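Local coordinates for protein tRNA uridine(34) acetyltransferase (Methanocaldococcus infernus, PDB 6IA8) that catalyses formation of 5-(carboxymethyl)uridine at the tRNA wobble position from acetyl-CoA, using S-adenosylmethionine and an iron-sulfur cluster, at residues G142-R147 with L188-R193; P389-L394 with D413-I418; R433-D438 with V510-G515. All blocks are in the same frame, centred on the assembly; numbering follows the deposited sequence.

Overall arrangement
The three contacts follow one another along the chain and sample both catalytic halves of the enzyme. Contact 1 belongs to the radical SAM core, where a loop leaving one strand of the parallel sheet rests on the end of the next strand, away from the annotated sites. Contacts 2 and 3 both reach the mixed sheet of the acetyltransferase domain, with centres about 35 Å apart. Contact 2 lies near the presumed acetyl-CoA site, the side chain of Ile-392 being about 3 Å from that of Tyr-469. Contact 3 faces the radical SAM core; its centre is about 23 Å from that of contact 1, against about 38 Å between the centres of contacts 1 and 2.

Contact 1 (G142-R147 with L188-R193); sequences GTFPAR and LCIETR
Gly-142 meets Glu-191, Thr-192 and Arg-193 chiefly through backbone atoms. Its CA lies 3.4 Å from Glu-191 O in a CA-H...O contact, and Gly-142 O in turn receives a second such contact, 3.5 Å from Thr-192 CA. Arg-193 N adds a weak hydrogen bond to Gly-142 O, bent to 138° at the hydrogen. A water ties the same backbones together, accepting from Gly-142 N and donating to Glu-191 O over 2.7 Å. Gly-142 is nonetheless poorly ordered. Thr-143 turns its CB away from the strand. With Phe-144 the chain enters a short 3-10 turn and the contact becomes apolar. The Phe-144 side chain, its CG anti to the backbone N (chi1 -172°), crosses that of Ile-190 at about a right angle, and Phe-144 CD2 comes 4.1 Å from Ile-190 CG2. That methyl also touches Pro-145 CG at 4.0 Å, which makes it common ground for the two residues. Pro-145 packs more closely against Thr-192, Pro-145 CG reaching Thr-192 OG1 at 3.2 Å. This segment is the loop between strand 134-140 and helix 149-164 of the radical SAM core, and strand 184-192 lies in the parallel sheet between 134-140 and 212-218. Tyr-151, Gln-152 and Ile-156 of helix 149-164 touch Phe-144, whereas Thr-192 reaches Val-213 and Leu-215 of strand 212-218.

Contact 2 (P389-L394 with D413-I418); sequences PEHIKL and DVKNDI
His-391 lays one face of its imidazole on the aliphatic chain of Lys-415. Lys-415 CB makes a CH-pi contact, 4.0 Å from the centroid of the His-391 ring and offset toward the rim, while Lys-415 CD reaches His-391 CD2 at 3.5 Å. An extended second torsion (chi2 175°) places that CD over the ring, and the lysine chain bends only at its last torsion. Beside this CH-pi contact the backbones are joined by Val-414 N donating to His-391 O, 3.0 Å and fairly straight at 163°. Next to it Ile-392 and Asp-413 form an antiparallel non-hydrogen-bonded pair, with Ile-392 CG1 4.4 Å from Asp-413 CB. Lys-393 CE also touches Val-414 CG2, the two side chains crossing at about a right angle.

Asp-413 shapes the turn that presents Lys-415. Asp-413 OD1 accepts from Asn-416 N at 2.9 Å, from above the carboxylate plane, and weakly from Lys-415 N; Asp-413 OD2 takes Asn-416 ND2 on its syn side at 2.8 Å and also Asp-388 N, just before the first segment. The three-residue step to Asn-416 N is an Asx motif, and Asp-417 and Ile-418 facing Asp-413 complete a G1 beta bulge. Together they close the hairpin between strands 404-413 and 418-427 of the GNAT sheet, against edge strand 392-401, where Ile-392 touches Tyr-469, a probable acetyl-CoA-binding residue.

Contact 3 (R433-D438 with V510-G515); sequences RKEIDD and VGAYMG
Glu-435 is pressed against Tyr-513 at the tight centre of this contact. Glu-435 CG meets the ring edge near the ring plane, 3.3 Å from Tyr-513 CD1, and the carboxylate is turned 76° from the ring. The first torsion, with CG between the backbone N and the carbonyl carbon (chi1 48°), sets CG at that edge. Glu-435 OE2 accepts from Ala-512 N at 3.2 Å, nearly along its C-O axis. Arg-433 grips the same carboxylate side-on: Arg-433 NE to Glu-435 OE1 at 2.9 Å and, almost straight, Arg-433 NH2 to Glu-435 OE2 at 3.1 Å. Two N-H donors thus converge on OE2, which probably stabilises its negative charge. The type II' turn from Val-510 to Tyr-513 presents the Ala-512 amide, with Gly-511 CA passing 3.4 Å from Glu-435 OE2. Ala-512 CB lies 3.9 Å from Arg-433 NH2.

Packing is looser where Val-510 CG1 stands 3.9 Å from Glu-435 CB, beside exposed Gly-511. Leu-491 of strand 489-492 touches Glu-435, Ile-436, Val-510 and Tyr-513. Across the domain boundary, Tyr-513 OH bonds to Ser-247 O and Arg-433 NH1 to Asn-203, while Leu-206 of helix 199-208 packs on Arg-433, Ala-512 and Tyr-513.

Contact 1 (G142-R147 with L188-R193)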
# COMPACT_ATOMS: atom_id res chain seq x y z
N GLY A 142 14.22 1.89 -2.08
CA GLY A 142 14.43 0.74 -1.23
C GLY A 142 15.51 0.90 -0.19
O GLY A 142 15.58 0.09 0.74
N THR A 143 16.37 1.90 -0.31
CA THR A 143 17.46 2.10 0.63
C THR A 143 17.22 3.29 1.55
O THR A 143 18.11 3.60 2.36
CB THR A 143 18.78 2.29 -0.12
OG1 THR A 143 18.70 3.45 -0.95
CG2 THR A 143 19.07 1.07 -0.99
N PHE A 144 16.07 3.94 1.45
CA PHE A 144 15.85 5.19 2.19
C PHE A 144 16.02 5.01 3.69
O PHE A 144 16.69 5.86 4.32
CB PHE A 144 14.46 5.73 1.85
CG PHE A 144 14.18 7.12 2.40
CD1 PHE A 144 14.87 8.21 1.93
CD2 PHE A 144 13.20 7.31 3.36
CE1 PHE A 144 14.59 9.46 2.42
CE2 PHE A 144 12.92 8.55 3.85
CZ PHE A 144 13.60 9.63 3.38
N PRO A 145 15.51 3.94 4.32
CA PRO A 145 15.67 3.81 5.78
C PRO A 145 17.09 3.55 6.21
O PRO A 145 17.39 3.68 7.41
CB PRO A 145 14.75 2.62 6.13
CG PRO A 145 13.78 2.51 4.97
CD PRO A 145 14.58 2.93 3.77
N ALA A 146 17.98 3.20 5.29
CA ALA A 146 19.39 3.01 5.62
C ALA A 146 20.20 4.29 5.46
O ALA A 146 21.36 4.33 5.88
CB ALA A 146 20.01 1.93 4.73
N ARG A 147 19.63 5.34 4.86
CA ARG A 147 20.34 6.60 4.73
C ARG A 147 20.46 7.31 6.09
O ARG A 147 19.75 7.00 7.05
CB ARG A 147 19.63 7.52 3.73
CG ARG A 147 19.45 6.92 2.34
CD ARG A 147 20.78 6.80 1.61
NE ARG A 147 21.36 8.11 1.32
CZ ARG A 147 21.09 8.83 0.24
NH1 ARG A 147 20.24 8.38 -0.67
NH2 ARG A 147 21.69 10.00 0.05
N LEU A 188 1.95 8.50 3.16
CA LEU A 188 3.38 8.50 2.86
C LEU A 188 3.84 7.06 2.88
O LEU A 188 3.76 6.41 3.93
CB LEU A 188 4.16 9.32 3.87
CG LEU A 188 5.70 9.20 3.89
CD1 LEU A 188 6.26 9.46 2.56
CD2 LEU A 188 6.30 10.17 4.95
N CYS A 189 4.29 6.57 1.73
CA CYS A 189 4.73 5.19 1.58
C CYS A 189 6.24 5.15 1.39
O CYS A 189 6.78 5.89 0.56
CB CYS A 189 4.06 4.50 0.39
SG CYS A 189 4.66 2.71 0.27
N ILE A 190 6.90 4.30 2.16
CA ILE A 190 8.35 4.14 2.10
C ILE A 190 8.64 2.71 1.65
O ILE A 190 8.10 1.76 2.22
CB ILE A 190 9.02 4.44 3.45
CG1 ILE A 190 8.75 5.90 3.82
CG2 ILE A 190 10.55 4.22 3.37
CD1 ILE A 190 9.33 6.29 5.12
N GLU A 191 9.44 2.56 0.62
CA GLU A 191 9.85 1.24 0.16
C GLU A 191 11.15 0.88 0.87
O GLU A 191 12.04 1.72 1.01
CB GLU A 191 10.05 1.22 -1.35
CG GLU A 191 8.85 1.73 -2.14
CD GLU A 191 9.03 1.59 -3.64
OE1 GLU A 191 10.17 1.42 -4.10
OE2 GLU A 191 8.02 1.65 -4.36
N THR A 192 11.26 -0.38 1.30
CA THR A 192 12.48 -0.77 2.00
C THR A 192 12.76 -2.25 1.87
O THR A 192 11.85 -3.04 1.62
CB THR A 192 12.41 -0.41 3.49
OG1 THR A 192 13.71 -0.56 4.12
CG2 THR A 192 11.39 -1.31 4.20
N ARG A 193 14.03 -2.62 2.01
CA ARG A 193 14.40 -4.02 2.07
C ARG A 193 13.98 -4.58 3.43
O ARG A 193 14.03 -3.87 4.43
CB ARG A 193 15.91 -4.21 1.88
CG ARG A 193 16.46 -3.59 0.61
CD ARG A 193 17.94 -3.95 0.43
NE ARG A 193 18.56 -3.20 -0.66
CZ ARG A 193 19.72 -3.52 -1.21
NH1 ARG A 193 20.20 -2.79 -2.21
NH2 ARG A 193 20.39 -4.58 -0.78
O HOH W 1 12.41 3.95 -0.55

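Contact 2 (P389-L394 with D413-I418)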
# COMPACT_ATOMS: atom_id res chain seq x y z
N PRO A 389 -28.28 0.99 -2.87
CA PRO A 389 -28.40 1.32 -1.44
C PRO A 389 -29.30 0.38 -0.64
O PRO A 389 -29.11 0.23 0.57
CB PRO A 389 -28.96 2.75 -1.45
CG PRO A 389 -29.65 2.87 -2.76
CD PRO A 389 -28.87 2.02 -3.74
N GLU A 390 -30.25 -0.30 -1.29
CA GLU A 390 -31.05 -1.29 -0.57
C GLU A 390 -30.21 -2.43 -0.01
O GLU A 390 -30.71 -3.19 0.83
CB GLU A 390 -32.14 -1.86 -1.47
CG GLU A 390 -33.27 -0.89 -1.79
CD GLU A 390 -34.40 -1.56 -2.55
OE1 GLU A 390 -34.54 -2.80 -2.45
OE2 GLU A 390 -35.15 -0.85 -3.25
N HIS A 391 -28.96 -2.59 -0.46
CA HIS A 391 -28.17 -3.75 -0.08
C HIS A 391 -26.81 -3.35 0.47
O HIS A 391 -25.92 -4.18 0.49
CB HIS A 391 -28.01 -4.71 -1.26
CG HIS A 391 -29.31 -5.26 -1.77
ND1 HIS A 391 -29.98 -6.27 -1.12
CD2 HIS A 391 -30.05 -4.94 -2.85
CE1 HIS A 391 -31.09 -6.56 -1.79
NE2 HIS A 391 -31.16 -5.76 -2.84
N ILE A 392 -26.64 -2.12 0.92
CA ILE A 392 -25.38 -1.71 1.51
C ILE A 392 -25.42 -2.10 2.99
O ILE A 392 -26.33 -1.73 3.73
CB ILE A 392 -25.16 -0.20 1.35
CG1 ILE A 392 -25.01 0.16 -0.13
CG2 ILE A 392 -23.92 0.27 2.12
CD1 ILE A 392 -24.90 1.65 -0.40
N LYS A 393 -24.42 -2.83 3.42
CA LYS A 393 -24.34 -3.30 4.79
C LYS A 393 -22.95 -3.06 5.34
O LYS A 393 -21.99 -2.95 4.57
CB LYS A 393 -24.63 -4.80 4.89
CG LYS A 393 -26.01 -5.19 4.40
CD LYS A 393 -26.37 -6.61 4.83
CE LYS A 393 -27.68 -7.07 4.18
NZ LYS A 393 -28.75 -6.03 4.24
N LEU A 394 -22.84 -2.97 6.67
CA LEU A 394 -21.55 -2.98 7.35
C LEU A 394 -21.13 -4.43 7.55
O LEU A 394 -21.86 -5.18 8.19
CB LEU A 394 -21.64 -2.26 8.70
CG LEU A 394 -20.33 -1.60 9.18
CD1 LEU A 394 -20.60 -0.76 10.44
CD2 LEU A 394 -19.25 -2.60 9.44
N ASP A 413 -22.03 -3.08 -0.91
CA ASP A 413 -23.24 -3.56 -1.57
C ASP A 413 -23.07 -5.07 -1.67
O ASP A 413 -22.30 -5.56 -2.51
CB ASP A 413 -23.40 -2.89 -2.93
CG ASP A 413 -24.50 -3.49 -3.78
OD1 ASP A 413 -25.03 -4.58 -3.41
OD2 ASP A 413 -24.85 -2.88 -4.81
N VAL A 414 -23.77 -5.83 -0.82
CA VAL A 414 -23.52 -7.26 -0.75
C VAL A 414 -24.29 -8.03 -1.80
O VAL A 414 -24.05 -9.23 -1.97
CB VAL A 414 -23.88 -7.84 0.63
CG1 VAL A 414 -23.10 -7.16 1.73
CG2 VAL A 414 -25.39 -7.71 0.88
N LYS A 415 -25.23 -7.38 -2.50
CA LYS A 415 -25.85 -8.00 -3.66
C LYS A 415 -24.91 -7.99 -4.86
O LYS A 415 -24.74 -9.01 -5.53
CB LYS A 415 -27.16 -7.27 -4.00
CG LYS A 415 -27.83 -7.74 -5.28
CD LYS A 415 -29.19 -7.04 -5.47
CE LYS A 415 -29.90 -7.46 -6.79
NZ LYS A 415 -29.09 -7.17 -8.00
N ASN A 416 -24.33 -6.84 -5.17
CA ASN A 416 -23.47 -6.70 -6.35
C ASN A 416 -22.00 -6.81 -6.03
O ASN A 416 -21.18 -6.72 -6.94
CB ASN A 416 -23.75 -5.37 -7.04
CG ASN A 416 -25.21 -5.26 -7.47
OD1 ASN A 416 -25.68 -6.04 -8.31
ND2 ASN A 416 -25.94 -4.31 -6.90
N ASP A 417 -21.66 -6.95 -4.75
CA ASP A 417 -20.28 -7.08 -4.28
C ASP A 417 -19.44 -5.87 -4.66
O ASP A 417 -18.42 -5.99 -5.33
CB ASP A 417 -19.63 -8.36 -4.82
CG ASP A 417 -20.37 -9.61 -4.38
OD1 ASP A 417 -20.92 -9.61 -3.26
OD2 ASP A 417 -20.40 -10.58 -5.15
N ILE A 418 -19.87 -4.69 -4.20
CA ILE A 418 -19.18 -3.43 -4.48
C ILE A 418 -18.76 -2.81 -3.15
O ILE A 418 -19.58 -2.62 -2.26
CB ILE A 418 -20.08 -2.45 -5.26
CG1 ILE A 418 -20.59 -3.09 -6.54
CG2 ILE A 418 -19.27 -1.16 -5.55
CD1 ILE A 418 -21.47 -2.20 -7.40

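Contact 3 (R433-D438 with V510-G515)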
# COMPACT_ATOMS: atom_id res chain seq x y z
N ARG A 433 6.16 0.49 20.63
CA ARG A 433 6.02 1.94 20.70
C ARG A 433 5.51 2.35 22.07
O ARG A 433 4.63 1.70 22.64
CB ARG A 433 5.05 2.43 19.62
CG ARG A 433 5.60 2.44 18.16
CD ARG A 433 6.73 3.47 18.03
NE ARG A 433 6.28 4.83 18.33
CZ ARG A 433 7.00 5.93 18.07
NH1 ARG A 433 8.18 5.83 17.47
NH2 ARG A 433 6.53 7.13 18.39
N LYS A 434 6.03 3.47 22.57
CA LYS A 434 5.68 3.95 23.90
C LYS A 434 4.19 4.19 24.04
O LYS A 434 3.63 4.02 25.12
CB LYS A 434 6.46 5.24 24.22
CG LYS A 434 6.43 6.29 23.09
CD LYS A 434 7.24 7.54 23.44
CE LYS A 434 6.53 8.41 24.47
NZ LYS A 434 7.19 9.74 24.63
N GLU A 435 3.51 4.57 22.96
CA GLU A 435 2.11 4.93 23.11
C GLU A 435 1.16 3.75 22.97
O GLU A 435 -0.05 3.93 23.15
CB GLU A 435 1.74 6.04 22.12
CG GLU A 435 2.17 5.84 20.70
CD GLU A 435 3.61 6.30 20.40
OE1 GLU A 435 4.52 5.49 20.59
OE2 GLU A 435 3.83 7.42 19.91
N ILE A 436 1.65 2.55 22.70
CA ILE A 436 0.81 1.36 22.55
C ILE A 436 1.03 0.47 23.76
O ILE A 436 2.13 -0.04 23.98
CB ILE A 436 1.14 0.59 21.26
CG1 ILE A 436 1.07 1.52 20.06
CG2 ILE A 436 0.18 -0.59 21.09
CD1 ILE A 436 1.57 0.88 18.74
N ASP A 437 -0.02 0.26 24.55
CA ASP A 437 0.03 -0.67 25.68
C ASP A 437 -0.94 -1.83 25.43
O ASP A 437 -1.56 -1.93 24.37
CB ASP A 437 -0.29 0.03 27.01
CG ASP A 437 -1.63 0.73 27.00
OD1 ASP A 437 -1.68 1.90 27.44
OD2 ASP A 437 -2.64 0.13 26.55
N ASP A 438 -1.08 -2.71 26.43
CA ASP A 438 -1.91 -3.90 26.28
C ASP A 438 -3.41 -3.62 26.39
O ASP A 438 -4.21 -4.55 26.32
CB ASP A 438 -1.51 -4.96 27.31
CG ASP A 438 -1.67 -4.48 28.74
OD1 ASP A 438 -2.25 -3.39 28.98
OD2 ASP A 438 -1.21 -5.19 29.65
N VAL A 510 -1.30 11.75 19.98
CA VAL A 510 -0.67 10.93 21.02
C VAL A 510 0.62 10.42 20.38
O VAL A 510 0.60 9.45 19.62
CB VAL A 510 -1.55 9.76 21.46
CG1 VAL A 510 -0.83 8.92 22.51
CG2 VAL A 510 -2.87 10.27 22.00
N GLY A 511 1.73 11.10 20.65
CA GLY A 511 2.99 10.72 20.04
C GLY A 511 2.88 10.84 18.53
O GLY A 511 2.63 11.91 17.97
N ALA A 512 3.08 9.72 17.84
CA ALA A 512 3.04 9.68 16.39
C ALA A 512 1.64 9.47 15.85
O ALA A 512 1.44 9.50 14.62
CB ALA A 512 3.96 8.56 15.88
N TYR A 513 0.66 9.26 16.72
CA TYR A 513 -0.67 8.85 16.31
C TYR A 513 -1.73 9.90 16.66
O TYR A 513 -1.45 10.91 17.30
CB TYR A 513 -1.04 7.51 16.98
CG TYR A 513 -0.02 6.40 16.76
CD1 TYR A 513 1.04 6.25 17.63
CD2 TYR A 513 -0.13 5.52 15.68
CE1 TYR A 513 1.98 5.26 17.46
CE2 TYR A 513 0.82 4.53 15.49
CZ TYR A 513 1.88 4.40 16.39
OH TYR A 513 2.84 3.40 16.23
N MET A 514 -2.96 9.62 16.26
CA MET A 514 -4.13 10.35 16.73
C MET A 514 -4.86 9.38 17.63
O MET A 514 -5.09 8.22 17.26
CB MET A 514 -5.03 10.80 15.58
CG MET A 514 -4.38 11.82 14.67
SD MET A 514 -3.85 13.31 15.52
CE MET A 514 -5.49 14.05 15.90
N GLY A 515 -5.17 9.80 18.84
CA GLY A 515 -5.69 8.89 19.84
C GLY A 515 -6.95 9.38 20.52
O GLY A 515 -7.21 10.57 20.60